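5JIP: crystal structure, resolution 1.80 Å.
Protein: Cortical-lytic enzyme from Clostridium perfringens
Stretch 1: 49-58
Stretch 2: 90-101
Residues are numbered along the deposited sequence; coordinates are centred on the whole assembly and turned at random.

Stretch 1, residues 49-58: KLRIDNKFLE
Stretch 2 (90-101) DQFIDVLQQGFG

Residues 90-100 form the last turns of a helix, and stretch 1 runs along it in the same sense: the nearest CA pairs are Leu 50 CA to Gln 91 CA at 7.6 Å, Ile 52 CA to Val 95 CA at 6.9 Å and Leu 57 CA to Gly 99 CA at 4.7 Å. Residues 51-52 are extended (phi/psi -126/131 and -71/137), so Arg 51 points away while Leu 50 and Ile 52 point toward the helix. Leu 50 (chi1 t, chi2 m) brings CG to 3.3 Å from OE1 of Gln 91 (m, t, chi3 -27°). Ile 52, t at both angles, sets CG1 3.8 Å from CG1 of Val 95 (t).

Asp 53 (t, chi2 -76°) caps the next helix: its OD1 accepts from Lys 55 N at 2.8 Å with an N-H...O angle of 150°. Helical angles begin at Phe 56 (-55/-54), whose side chain (chi1 173°, chi2 56°) enters a hole lined by Val 95, Leu 96, Gly 99 and Phe 100. Its CD2 lies 3.8 Å from Val 95 CG1, and its CE2 lies 3.5 Å from Val 95 O, near the ring plane. The hole depends on Gly 99: Phe 56 CE2 is 3.6 Å from Gly 99 CA, and an ideal CB there would fall 2.2 Å from CE2, a clash. Phe 100 (m, chi2 -65°) presents its face to the edge of Phe 56, offset, with centroids 5.6 Å apart, planes at 76° and Phe 56 CZ 3.8 Å from Phe 100 CE2.

Leu 57 (m, t) starts sideways, but its end approaches the helix: CD2 is 3.5 Å from Gln 98 O and 3.6 Å from Gly 99 CA. Gln 98 (m, t, chi3 38°) is held by NE2 donating to Asp 94 OD1 at 3.1 Å.

No direct hydrogen bond crosses the contact. Water 2 donates to Leu 57 O (2.8 Å) and Gly 99 O (2.9 Å).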

ATOM      1  N   LYS A  49     -26.416 -20.926 -21.006  1.00 22.23           N
ATOM      2  CA  LYS A  49     -26.861 -20.970 -19.622  1.00 16.19           C
ATOM      3  C   LYS A  49     -25.652 -21.286 -18.745  1.00 15.25           C
ATOM      4  O   LYS A  49     -24.652 -21.829 -19.219  1.00 15.36           O
ATOM      5  CB  LYS A  49     -27.960 -22.017 -19.396  1.00 19.00           C
ATOM      6  CG  LYS A  49     -27.484 -23.484 -19.399  1.00 26.76           C
ATOM      7  CD  LYS A  49     -28.575 -24.441 -18.867  1.00 46.51           C
ATOM      8  CE  LYS A  49     -27.997 -25.792 -18.478  1.00 50.71           C
ATOM      9  NZ  LYS A  49     -28.938 -26.926 -18.760  1.00 68.16           N
ATOM     10  N   LEU A  50     -25.776 -20.959 -17.461  1.00 16.66           N
ATOM     11  CA  LEU A  50     -24.725 -21.230 -16.485  1.00 16.00           C
ATOM     12  C   LEU A  50     -24.539 -22.735 -16.293  1.00 16.11           C
ATOM     13  O   LEU A  50     -25.489 -23.451 -15.957  1.00 16.52           O
ATOM     14  CB  LEU A  50     -25.081 -20.567 -15.154  1.00 15.06           C
ATOM     15  CG  LEU A  50     -24.005 -20.512 -14.054  1.00 18.89           C
ATOM     16  CD1 LEU A  50     -23.702 -21.864 -13.400  1.00 20.19           C
ATOM     17  CD2 LEU A  50     -22.738 -19.916 -14.588  1.00 12.47           C
ATOM     18  N   ARG A  51     -23.320 -23.214 -16.498  1.00 12.24           N
ATOM     19  CA  ARG A  51     -22.961 -24.595 -16.196  1.00 10.07           C
ATOM     20  C   ARG A  51     -21.740 -24.623 -15.290  1.00 13.91           C
ATOM     21  O   ARG A  51     -20.709 -24.030 -15.618  1.00 11.52           O
ATOM     22  CB  ARG A  51     -22.666 -25.375 -17.467  1.00 13.79           C
ATOM     23  CG  ARG A  51     -23.883 -25.556 -18.342  1.00 17.69           C
ATOM     24  CD  ARG A  51     -23.554 -26.264 -19.624  1.00 23.14           C
ATOM     25  NE  ARG A  51     -24.784 -26.759 -20.247  1.00 28.29           N
ATOM     26  CZ  ARG A  51     -24.818 -27.539 -21.316  1.00 43.49           C
ATOM     27  NH1 ARG A  51     -23.685 -27.929 -21.909  1.00 37.94           N
ATOM     28  NH2 ARG A  51     -25.994 -27.927 -21.790  1.00 45.41           N
ATOM     29  N   ILE A  52     -21.819 -25.393 -14.207  1.00 10.89           N
ATOM     30  CA  ILE A  52     -20.633 -25.657 -13.413  1.00 12.14           C
ATOM     31  C   ILE A  52     -19.728 -26.573 -14.208  1.00 11.42           C
ATOM     32  O   ILE A  52     -20.192 -27.507 -14.879  1.00 11.10           O
ATOM     33  CB  ILE A  52     -21.000 -26.289 -12.058  1.00 12.30           C
ATOM     34  CG1 ILE A  52     -19.753 -26.424 -11.189  1.00 14.55           C
ATOM     35  CG2 ILE A  52     -21.576 -27.686 -12.242  1.00 24.36           C
ATOM     36  CD1 ILE A  52     -20.060 -26.748  -9.725  1.00 25.98           C
ATOM     37  N   ASP A  53     -18.435 -26.283 -14.195  1.00  7.97           N
ATOM     38  CA  ASP A  53     -17.484 -27.160 -14.851  1.00  8.04           C
ATOM     39  C   ASP A  53     -17.515 -28.524 -14.159  1.00  9.26           C
ATOM     40  O   ASP A  53     -17.562 -28.611 -12.930  1.00  8.51           O
ATOM     41  CB  ASP A  53     -16.078 -26.540 -14.811  1.00  8.83           C
ATOM     42  CG  ASP A  53     -15.019 -27.462 -15.386  1.00  8.30           C
ATOM     43  OD1 ASP A  53     -14.632 -28.420 -14.691  1.00  6.78           O
ATOM     44  OD2 ASP A  53     -14.565 -27.244 -16.535  1.00  8.59           O
ATOM     45  N   ASN A  54     -17.533 -29.596 -14.953  1.00  8.58           N
ATOM     46  CA  ASN A  54     -17.797 -30.925 -14.398  1.00 12.43           C
ATOM     47  C   ASN A  54     -16.622 -31.540 -13.645  1.00 15.14           C
ATOM     48  O   ASN A  54     -16.807 -32.593 -13.013  1.00 10.17           O
ATOM     49  CB  ASN A  54     -18.241 -31.865 -15.510  1.00 11.35           C
ATOM     50  CG  ASN A  54     -19.629 -31.525 -16.005  1.00 12.90           C
ATOM     51  OD1 ASN A  54     -20.568 -31.439 -15.207  1.00 15.32           O
ATOM     52  ND2 ASN A  54     -19.759 -31.278 -17.301  1.00 14.02           N
ATOM     53  N   LYS A  55     -15.426 -30.935 -13.706  1.00 10.19           N
ATOM     54  CA  LYS A  55     -14.297 -31.363 -12.897  1.00  8.04           C
ATOM     55  C   LYS A  55     -13.902 -30.343 -11.834  1.00  7.29           C
ATOM     56  O   LYS A  55     -13.051 -30.651 -10.992  1.00 10.93           O
ATOM     57  CB  LYS A  55     -13.074 -31.653 -13.791  1.00 12.47           C
ATOM     58  CG  LYS A  55     -13.211 -32.899 -14.682  1.00  8.29           C
ATOM     59  CD  LYS A  55     -13.062 -34.137 -13.859  1.00 20.36           C
ATOM     60  CE  LYS A  55     -12.782 -35.328 -14.747  1.00 28.94           C
ATOM     61  NZ  LYS A  55     -12.673 -36.580 -13.939  1.00 44.24           N
ATOM     62  N   PHE A  56     -14.532 -29.162 -11.810  1.00  7.00           N
ATOM     63  CA  PHE A  56     -14.098 -28.120 -10.886  1.00  5.16           C
ATOM     64  C   PHE A  56     -14.069 -28.607  -9.437  1.00  7.46           C
ATOM     65  O   PHE A  56     -13.057 -28.465  -8.743  1.00  7.74           O
ATOM     66  CB  PHE A  56     -14.986 -26.888 -11.023  1.00  7.39           C
ATOM     67  CG  PHE A  56     -14.707 -25.848  -9.984  1.00  7.91           C
ATOM     68  CD1 PHE A  56     -13.428 -25.343  -9.843  1.00  5.56           C
ATOM     69  CD2 PHE A  56     -15.700 -25.396  -9.141  1.00  5.45           C
ATOM     70  CE1 PHE A  56     -13.129 -24.425  -8.871  1.00  7.32           C
ATOM     71  CE2 PHE A  56     -15.421 -24.467  -8.169  1.00  8.36           C
ATOM     72  CZ  PHE A  56     -14.124 -23.972  -8.029  1.00  9.48           C
ATOM     73  N   LEU A  57     -15.175 -29.150  -8.941  1.00  8.81           N
ATOM     74  CA  LEU A  57     -15.190 -29.517  -7.531  1.00  8.15           C
ATOM     75  C   LEU A  57     -14.079 -30.515  -7.222  1.00  7.70           C
ATOM     76  O   LEU A  57     -13.327 -30.350  -6.255  1.00  7.87           O
ATOM     77  CB  LEU A  57     -16.561 -30.078  -7.140  1.00  9.36           C
ATOM     78  CG  LEU A  57     -17.742 -29.143  -7.338  1.00 16.72           C
ATOM     79  CD1 LEU A  57     -19.007 -29.838  -6.893  1.00 18.49           C
ATOM     80  CD2 LEU A  57     -17.532 -27.859  -6.589  1.00 15.01           C
ATOM     81  N   GLU A  58     -13.903 -31.497  -8.085  1.00  9.54           N
ATOM     82  CA  GLU A  58     -12.888 -32.512  -7.846  1.00  8.84           C
ATOM     83  C   GLU A  58     -11.489 -31.931  -7.937  1.00 10.30           C
ATOM     84  O   GLU A  58     -10.626 -32.221  -7.096  1.00  6.88           O
ATOM     85  CB  GLU A  58     -13.062 -33.620  -8.863  1.00  8.93           C
ATOM     86  CG  GLU A  58     -11.933 -34.601  -8.944  1.00  9.73           C
ATOM     87  CD  GLU A  58     -12.096 -35.626 -10.081  1.00 27.67           C
ATOM     88  OE1 GLU A  58     -13.211 -35.773 -10.628  1.00 20.40           O
ATOM     89  OE2 GLU A  58     -11.090 -36.280 -10.430  1.00 22.31           O
ATOM     90  N   ASP A  90     -23.111 -13.377  -9.494  1.00 12.16           N
ATOM     91  CA  ASP A  90     -23.663 -14.095  -8.354  1.00 11.59           C
ATOM     92  C   ASP A  90     -23.515 -15.600  -8.525  1.00  7.31           C
ATOM     93  O   ASP A  90     -23.278 -16.314  -7.549  1.00  9.71           O
ATOM     94  CB  ASP A  90     -25.137 -13.739  -8.149  1.00 13.31           C
ATOM     95  CG  ASP A  90     -25.336 -12.364  -7.523  1.00 16.32           C
ATOM     96  OD1 ASP A  90     -24.359 -11.721  -7.073  1.00 15.46           O
ATOM     97  OD2 ASP A  90     -26.490 -11.917  -7.474  1.00 15.89           O
ATOM     98  N   GLN A  91     -23.678 -16.103  -9.755  1.00  9.27           N
ATOM     99  CA  GLN A  91     -23.547 -17.543  -9.993  1.00 10.06           C
ATOM    100  C   GLN A  91     -22.117 -18.007  -9.764  1.00  7.48           C
ATOM    101  O   GLN A  91     -21.882 -19.065  -9.168  1.00  8.89           O
ATOM    102  CB  GLN A  91     -23.980 -17.878 -11.417  1.00 12.63           C
ATOM    103  CG  GLN A  91     -25.491 -17.761 -11.668  1.00 15.48           C
ATOM    104  CD  GLN A  91     -25.849 -17.771 -13.158  1.00 13.32           C
ATOM    105  OE1 GLN A  91     -25.049 -17.380 -14.002  1.00 15.01           O
ATOM    106  NE2 GLN A  91     -27.057 -18.201 -13.474  1.00 14.24           N
ATOM    107  N   PHE A  92     -21.154 -17.227 -10.252  1.00 10.09           N
ATOM    108  CA  PHE A  92     -19.741 -17.527 -10.057  1.00  8.91           C
ATOM    109  C   PHE A  92     -19.385 -17.563  -8.571  1.00 10.13           C
ATOM    110  O   PHE A  92     -18.706 -18.488  -8.106  1.00 10.03           O
ATOM    111  CB  PHE A  92     -18.936 -16.479 -10.822  1.00  9.85           C
ATOM    112  CG  PHE A  92     -17.440 -16.693 -10.826  1.00  7.38           C
ATOM    113  CD1 PHE A  92     -16.876 -17.963 -10.878  1.00  6.29           C
ATOM    114  CD2 PHE A  92     -16.595 -15.590 -10.815  1.00  9.04           C
ATOM    115  CE1 PHE A  92     -15.503 -18.121 -10.910  1.00  9.48           C
ATOM    116  CE2 PHE A  92     -15.224 -15.751 -10.846  1.00  5.33           C
ATOM    117  CZ  PHE A  92     -14.671 -17.010 -10.889  1.00  6.39           C
ATOM    118  N   ILE A  93     -19.863 -16.580  -7.815  1.00  7.22           N
ATOM    119  CA  ILE A  93     -19.641 -16.516  -6.371  1.00  9.03           C
ATOM    120  C   ILE A  93     -20.138 -17.787  -5.702  1.00  9.74           C
ATOM    121  O   ILE A  93     -19.496 -18.331  -4.802  1.00  9.77           O
ATOM    122  CB  ILE A  93     -20.332 -15.261  -5.795  1.00 13.01           C
ATOM    123  CG1 ILE A  93     -19.559 -14.017  -6.215  1.00  9.30           C
ATOM    124  CG2 ILE A  93     -20.456 -15.333  -4.262  1.00 11.72           C
ATOM    125  CD1 ILE A  93     -20.321 -12.724  -5.992  1.00 12.08           C
ATOM    126  N   ASP A  94     -21.318 -18.245  -6.103  1.00 13.48           N
ATOM    127  CA  ASP A  94     -21.896 -19.474  -5.568  1.00 13.97           C
ATOM    128  C   ASP A  94     -21.027 -20.676  -5.913  1.00 11.58           C
ATOM    129  O   ASP A  94     -20.651 -21.453  -5.027  1.00 12.28           O
ATOM    130  CB  ASP A  94     -23.326 -19.590  -6.118  1.00 13.37           C
ATOM    131  CG  ASP A  94     -24.062 -20.869  -5.703  1.00 23.11           C
ATOM    132  OD1 ASP A  94     -23.552 -21.696  -4.936  1.00 29.65           O
ATOM    133  OD2 ASP A  94     -25.206 -21.026  -6.188  1.00 39.13           O
ATOM    134  N   VAL A  95     -20.641 -20.817  -7.190  1.00  9.74           N
ATOM    135  CA  VAL A  95     -19.848 -21.986  -7.593  1.00  8.05           C
ATOM    136  C   VAL A  95     -18.496 -21.994  -6.890  1.00 10.38           C
ATOM    137  O   VAL A  95     -18.040 -23.038  -6.415  1.00 10.10           O
ATOM    138  CB  VAL A  95     -19.688 -22.031  -9.119  1.00  7.86           C
ATOM    139  CG1 VAL A  95     -18.744 -23.163  -9.579  1.00 10.76           C
ATOM    140  CG2 VAL A  95     -21.033 -22.209  -9.746  1.00 10.71           C
ATOM    141  N   LEU A  96     -17.828 -20.840  -6.831  1.00  9.85           N
ATOM    142  CA  LEU A  96     -16.525 -20.775  -6.166  1.00 10.16           C
ATOM    143  C   LEU A  96     -16.594 -21.358  -4.767  1.00 10.31           C
ATOM    144  O   LEU A  96     -15.710 -22.130  -4.366  1.00  9.67           O
ATOM    145  CB  LEU A  96     -16.021 -19.340  -6.094  1.00  8.28           C
ATOM    146  CG  LEU A  96     -15.502 -18.755  -7.403  1.00  6.44           C
ATOM    147  CD1 LEU A  96     -15.434 -17.230  -7.288  1.00  8.45           C
ATOM    148  CD2 LEU A  96     -14.149 -19.312  -7.839  1.00  9.43           C
ATOM    149  N   GLN A  97     -17.626 -20.980  -3.998  1.00 10.24           N
ATOM    150  CA  GLN A  97     -17.753 -21.486  -2.638  1.00 10.05           C
ATOM    151  C   GLN A  97     -18.023 -22.981  -2.627  1.00 13.02           C
ATOM    152  O   GLN A  97     -17.583 -23.684  -1.706  1.00 11.94           O
ATOM    153  CB  GLN A  97     -18.846 -20.735  -1.901  1.00 11.37           C
ATOM    154  CG  GLN A  97     -18.493 -19.298  -1.684  1.00 13.92           C
ATOM    155  CD  GLN A  97     -19.614 -18.507  -1.077  1.00 15.36           C
ATOM    156  OE1 GLN A  97     -19.694 -18.353   0.132  1.00 15.67           O
ATOM    157  NE2 GLN A  97     -20.475 -17.975  -1.921  1.00 15.12           N
ATOM    158  N   GLN A  98     -18.752 -23.490  -3.621  1.00 11.37           N
ATOM    159  CA  GLN A  98     -18.937 -24.933  -3.693  1.00 12.91           C
ATOM    160  C   GLN A  98     -17.595 -25.639  -3.830  1.00 15.50           C
ATOM    161  O   GLN A  98     -17.387 -26.723  -3.273  1.00 12.09           O
ATOM    162  CB  GLN A  98     -19.847 -25.306  -4.866  1.00 11.27           C
ATOM    163  CG  GLN A  98     -21.245 -24.757  -4.780  1.00 13.51           C
ATOM    164  CD  GLN A  98     -22.127 -25.245  -5.919  1.00 12.55           C
ATOM    165  OE1 GLN A  98     -22.035 -26.402  -6.332  1.00 19.49           O
ATOM    166  NE2 GLN A  98     -22.974 -24.377  -6.423  1.00 15.14           N
ATOM    167  N   GLY A  99     -16.669 -25.041  -4.573  1.00 10.62           N
ATOM    168  CA  GLY A  99     -15.389 -25.644  -4.811  1.00  9.98           C
ATOM    169  C   GLY A  99     -14.399 -25.421  -3.694  1.00 12.49           C
ATOM    170  O   GLY A  99     -13.638 -26.321  -3.356  1.00 12.67           O
ATOM    171  N   PHE A 100     -14.392 -24.230  -3.116  1.00  8.44           N
ATOM    172  CA  PHE A 100     -13.352 -23.875  -2.168  1.00  8.52           C
ATOM    173  C   PHE A 100     -13.825 -23.777  -0.724  1.00 12.76           C
ATOM    174  O   PHE A 100     -12.979 -23.662   0.170  1.00 12.73           O
ATOM    175  CB  PHE A 100     -12.709 -22.533  -2.563  1.00  9.12           C
ATOM    176  CG  PHE A 100     -11.931 -22.574  -3.845  1.00  9.14           C
ATOM    177  CD1 PHE A 100     -10.781 -23.344  -3.956  1.00  8.87           C
ATOM    178  CD2 PHE A 100     -12.343 -21.823  -4.939  1.00  7.79           C
ATOM    179  CE1 PHE A 100     -10.040 -23.391  -5.144  1.00  6.81           C
ATOM    180  CE2 PHE A 100     -11.613 -21.850  -6.135  1.00  6.35           C
ATOM    181  CZ  PHE A 100     -10.438 -22.642  -6.235  1.00 10.76           C
ATOM    182  N   GLY A 101     -15.134 -23.786  -0.470  1.00 12.92           N
ATOM    183  CA  GLY A 101     -15.646 -23.666   0.881  1.00 14.03           C
ATOM    184  C   GLY A 101     -16.496 -22.434   1.075  1.00 14.05           C
ATOM    185  O   GLY A 101     -16.362 -21.451   0.338  1.00 13.70           O
TER
HETATM  186  O   HOH W   1     -28.150 -18.947 -16.598  1.00 13.44           O
HETATM  187  O   HOH W   2     -14.432 -29.057  -4.021  1.00 12.97           O